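Local coordinates for MutT related protein (Methanosarcina mazei, PDB 3GRN) that is probably a hydrolase of the Nudix superfamily, related to MutT, at residues 12-17 with 127-132. Residues are numbered along the deposited sequence; the frame is centred on the assembly and turned at random.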
ATOM      1  N   TYR A  12       0.848 -13.957   3.664  1.00 11.16           N
ATOM      2  CA  TYR A  12       1.605 -14.148   2.406  1.00 13.33           C
ATOM      3  C   TYR A  12       0.984 -15.238   1.537  1.00 10.55           C
ATOM      4  O   TYR A  12       0.271 -16.120   2.046  1.00 11.04           O
ATOM      5  CB  TYR A  12       3.074 -14.437   2.689  1.00 13.50           C
ATOM      6  CG  TYR A  12       3.731 -13.256   3.369  1.00 16.13           C
ATOM      7  CD1 TYR A  12       4.162 -12.159   2.614  1.00 18.80           C
ATOM      8  CD2 TYR A  12       3.860 -13.195   4.751  1.00 19.61           C
ATOM      9  CE1 TYR A  12       4.753 -11.037   3.209  1.00 20.24           C
ATOM     10  CE2 TYR A  12       4.442 -12.045   5.367  1.00 19.34           C
ATOM     11  CZ  TYR A  12       4.869 -10.975   4.575  1.00 20.90           C
ATOM     12  OH  TYR A  12       5.454  -9.852   5.134  1.00 25.39           O
ATOM     13  N   ALA A  13       1.245 -15.160   0.216  1.00 11.16           N
ATOM     14  CA  ALA A  13       0.723 -16.181  -0.718  1.00 15.27           C
ATOM     15  C   ALA A  13       1.838 -16.908  -1.429  1.00 13.81           C
ATOM     16  O   ALA A  13       2.797 -16.279  -1.880  1.00 14.97           O
ATOM     17  CB  ALA A  13      -0.190 -15.552  -1.741  1.00 18.28           C
ATOM     18  N   LEU A  14       1.701 -18.232  -1.523  1.00 15.30           N
ATOM     19  CA  LEU A  14       2.565 -19.061  -2.362  1.00 15.10           C
ATOM     20  C   LEU A  14       1.848 -19.245  -3.692  1.00 15.87           C
ATOM     21  O   LEU A  14       0.853 -19.974  -3.782  1.00 18.31           O
ATOM     22  CB  LEU A  14       2.792 -20.445  -1.747  1.00 16.58           C
ATOM     23  CG  LEU A  14       3.591 -20.519  -0.464  1.00 18.61           C
ATOM     24  CD1 LEU A  14       3.639 -21.989   0.007  1.00 19.24           C
ATOM     25  CD2 LEU A  14       4.994 -19.960  -0.631  1.00 21.60           C
ATOM     26  N   ILE A  15       2.365 -18.580  -4.711  1.00 16.12           N
ATOM     27  CA  ILE A  15       1.732 -18.595  -6.025  1.00 17.29           C
ATOM     28  C   ILE A  15       2.722 -19.201  -6.990  1.00 14.43           C
ATOM     29  O   ILE A  15       3.822 -18.678  -7.119  1.00 16.39           O
ATOM     30  CB  ILE A  15       1.379 -17.175  -6.471  1.00 17.02           C
ATOM     31  CG1 ILE A  15       0.346 -16.574  -5.509  1.00 22.01           C
ATOM     32  CG2 ILE A  15       0.856 -17.164  -7.896  1.00 17.58           C
ATOM     33  CD1 ILE A  15       0.005 -15.155  -5.792  1.00 21.21           C
ATOM     34  N   ARG A  16       2.294 -20.258  -7.694  1.00 19.00           N
ATOM     35  CA  ARG A  16       3.172 -20.971  -8.633  0.50 16.28           C
ATOM     36  C   ARG A  16       2.745 -20.792 -10.085  1.00 19.73           C
ATOM     37  O   ARG A  16       1.579 -20.543 -10.367  1.00 20.60           O
ATOM     38  CB  ARG A  16       3.220 -22.472  -8.320  0.50 18.29           C
ATOM     39  CG  ARG A  16       3.626 -22.810  -6.904  0.50 26.51           C
ATOM     40  CD  ARG A  16       3.281 -24.258  -6.634  0.50 32.33           C
ATOM     41  NE  ARG A  16       3.271 -24.577  -5.213  0.50 31.37           N
ATOM     42  CZ  ARG A  16       2.250 -24.346  -4.393  0.50 28.85           C
ATOM     43  NH1 ARG A  16       1.130 -23.779  -4.837  0.50 29.51           N
ATOM     44  NH2 ARG A  16       2.358 -24.679  -3.115  0.50 33.57           N
ATOM     45  N   ASN A  17       3.712 -20.926 -10.992  1.00 19.78           N
ATOM     46  CA  ASN A  17       3.429 -20.908 -12.422  1.00 26.36           C
ATOM     47  C   ASN A  17       3.243 -22.331 -12.935  1.00 27.74           C
ATOM     48  O   ASN A  17       3.283 -23.285 -12.150  1.00 25.39           O
ATOM     49  CB  ASN A  17       4.518 -20.152 -13.212  1.00 22.78           C
ATOM     50  CG  ASN A  17       5.921 -20.780 -13.103  1.00 24.67           C
ATOM     51  OD1 ASN A  17       6.114 -21.877 -12.574  1.00 26.55           O
ATOM     52  ND2 ASN A  17       6.910 -20.060 -13.620  1.00 27.37           N
ATOM     53  N   ARG A 127      13.534 -18.220   3.923  1.00 20.63           N
ATOM     54  CA  ARG A 127      14.387 -19.380   3.636  1.00 28.59           C
ATOM     55  C   ARG A 127      13.979 -20.558   4.531  1.00 26.57           C
ATOM     56  O   ARG A 127      13.699 -21.642   4.037  1.00 26.17           O
ATOM     57  CB  ARG A 127      15.866 -19.008   3.857  1.00 25.86           C
ATOM     58  CG  ARG A 127      16.870 -19.956   3.236  1.00 43.88           C
ATOM     59  CD  ARG A 127      18.312 -19.504   3.512  1.00 38.91           C
ATOM     60  NE  ARG A 127      18.586 -18.168   2.973  1.00 55.98           N
ATOM     61  CZ  ARG A 127      18.969 -17.120   3.702  1.00 51.31           C
ATOM     62  NH1 ARG A 127      19.188 -15.954   3.112  1.00 58.11           N
ATOM     63  NH2 ARG A 127      19.150 -17.234   5.012  1.00 49.02           N
ATOM     64  N   ASP A 128      13.945 -20.311   5.841  1.00 25.46           N
ATOM     65  CA  ASP A 128      13.501 -21.285   6.840  0.60 23.41           C
ATOM     66  C   ASP A 128      12.097 -21.815   6.528  1.00 25.77           C
ATOM     67  O   ASP A 128      11.848 -23.023   6.586  1.00 25.86           O
ATOM     68  CB  ASP A 128      13.523 -20.632   8.223  0.60 28.36           C
ATOM     69  CG  ASP A 128      13.335 -21.623   9.351  0.60 33.89           C
ATOM     70  OD1 ASP A 128      14.177 -22.536   9.500  0.60 40.00           O
ATOM     71  OD2 ASP A 128      12.353 -21.468  10.109  0.60 38.13           O
ATOM     72  N   PHE A 129      11.177 -20.905   6.195  1.00 25.77           N
ATOM     73  CA  PHE A 129       9.809 -21.312   5.868  1.00 22.90           C
ATOM     74  C   PHE A 129       9.800 -22.331   4.742  1.00 21.64           C
ATOM     75  O   PHE A 129       9.120 -23.350   4.836  1.00 22.82           O
ATOM     76  CB  PHE A 129       8.899 -20.137   5.476  1.00 22.27           C
ATOM     77  CG  PHE A 129       7.577 -20.593   4.890  1.00 19.28           C
ATOM     78  CD1 PHE A 129       6.532 -20.961   5.730  1.00 23.41           C
ATOM     79  CD2 PHE A 129       7.404 -20.723   3.502  1.00 19.38           C
ATOM     80  CE1 PHE A 129       5.333 -21.433   5.217  1.00 24.74           C
ATOM     81  CE2 PHE A 129       6.213 -21.186   2.974  1.00 19.77           C
ATOM     82  CZ  PHE A 129       5.170 -21.543   3.835  1.00 28.35           C
ATOM     83  N   PHE A 130      10.522 -22.020   3.662  1.00 22.69           N
ATOM     84  CA  PHE A 130      10.560 -22.899   2.489  1.00 23.64           C
ATOM     85  C   PHE A 130      11.233 -24.231   2.792  1.00 22.74           C
ATOM     86  O   PHE A 130      10.835 -25.250   2.252  1.00 25.89           O
ATOM     87  CB  PHE A 130      11.224 -22.222   1.312  1.00 20.07           C
ATOM     88  CG  PHE A 130      10.306 -21.323   0.538  1.00 18.94           C
ATOM     89  CD1 PHE A 130       9.400 -21.857  -0.374  1.00 19.97           C
ATOM     90  CD2 PHE A 130      10.347 -19.936   0.718  1.00 16.83           C
ATOM     91  CE1 PHE A 130       8.561 -21.030  -1.113  1.00 31.11           C
ATOM     92  CE2 PHE A 130       9.514 -19.101  -0.022  1.00 20.19           C
ATOM     93  CZ  PHE A 130       8.615 -19.655  -0.934  1.00 19.65           C
ATOM     94  N   GLU A 131      12.218 -24.222   3.680  1.00 25.14           N
ATOM     95  CA  GLU A 131      12.867 -25.463   4.106  1.00 29.08           C
ATOM     96  C   GLU A 131      11.885 -26.355   4.868  1.00 28.34           C
ATOM     97  O   GLU A 131      11.837 -27.561   4.654  1.00 35.17           O
ATOM     98  CB  GLU A 131      14.105 -25.162   4.954  1.00 31.74           C
ATOM     99  CG  GLU A 131      15.338 -25.997   4.584  1.00 53.66           C
ATOM    100  CD  GLU A 131      15.056 -27.493   4.499  1.00 67.34           C
ATOM    101  OE1 GLU A 131      14.696 -28.096   5.533  1.00 75.06           O
ATOM    102  OE2 GLU A 131      15.194 -28.065   3.394  1.00 72.46           O
ATOM    103  N   ARG A 132      11.076 -25.738   5.727  1.00 26.84           N
ATOM    104  CA  ARG A 132      10.038 -26.415   6.490  1.00 23.12           C
ATOM    105  C   ARG A 132       8.880 -26.878   5.587  1.00 27.55           C
ATOM    106  O   ARG A 132       8.432 -28.017   5.691  1.00 28.76           O
ATOM    107  CB  ARG A 132       9.563 -25.464   7.609  1.00 23.58           C
ATOM    108  CG  ARG A 132       8.389 -25.905   8.444  1.00 27.40           C
ATOM    109  CD  ARG A 132       8.208 -24.973   9.671  1.00 33.36           C
ATOM    110  NE  ARG A 132       7.910 -23.567   9.332  1.00 37.79           N
ATOM    111  CZ  ARG A 132       8.773 -22.557   9.460  1.00 36.30           C
ATOM    112  NH1 ARG A 132      10.000 -22.784   9.910  1.00 39.36           N
ATOM    113  NH2 ARG A 132       8.420 -21.318   9.136  1.00 30.35           N
TER
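Leu14 reaches out from strand 7-16 and puts its two methyl groups against the rings of Phe129 and Phe130, neighbours on helix 124-137. The contact is wholly apolar. CD2 makes the closest approach, 3.6 Å from CZ of Phe130, and meets that ring obliquely at its CE1-CZ end. The same methyl lies 4.0 Å from CE2 of Phe129, while CD1 stands 4.0 Å from that same CE2, so both branches of the leucine fork touch the CE2-CZ end of the Phe129 ring, CD2 reaching it obliquely. Leu14 and Phe129 come at each other from opposite directions; Phe130 instead slides past the leucine.

The two aromatic side chains leave the helix differently. Phe129 starts off toward the strand, with CG anti to its backbone N (chi1 169°), whereas Phe130 starts off to one side and needs the length of its ring to bring CZ up to Leu14. They also touch each other: CD2 of Phe129 sits 4.1 Å above the plane of the Phe130 ring, displaced toward its rim.

In the Nudix fold a central mixed sheet is packed between helices, and this contact joins the sheet to helix 124-137 on one of its faces. Ala13 and Ile15, on the other face of the strand, pack against helix 51-63. Leu40 of the adjacent strand touches both Leu14 and Phe130, Val89 touches Leu14 and Phe129, and Phe22 meets Phe130 edge-to-face. An alanine in place of Leu14 would remove both methyls, and the ends of the two phenylalanine rings would probably lose their shared partner on this strand.

The helix has one polar side-chain pair of its own on these turns: in one of the two Asp128 conformers, Arg132 NH1 forms a salt bridge with Asp128 OD2, which lies close to the guanidinium plane but is met from above the carboxylate plane. Arg132 NH2 also bonds Gln75 O.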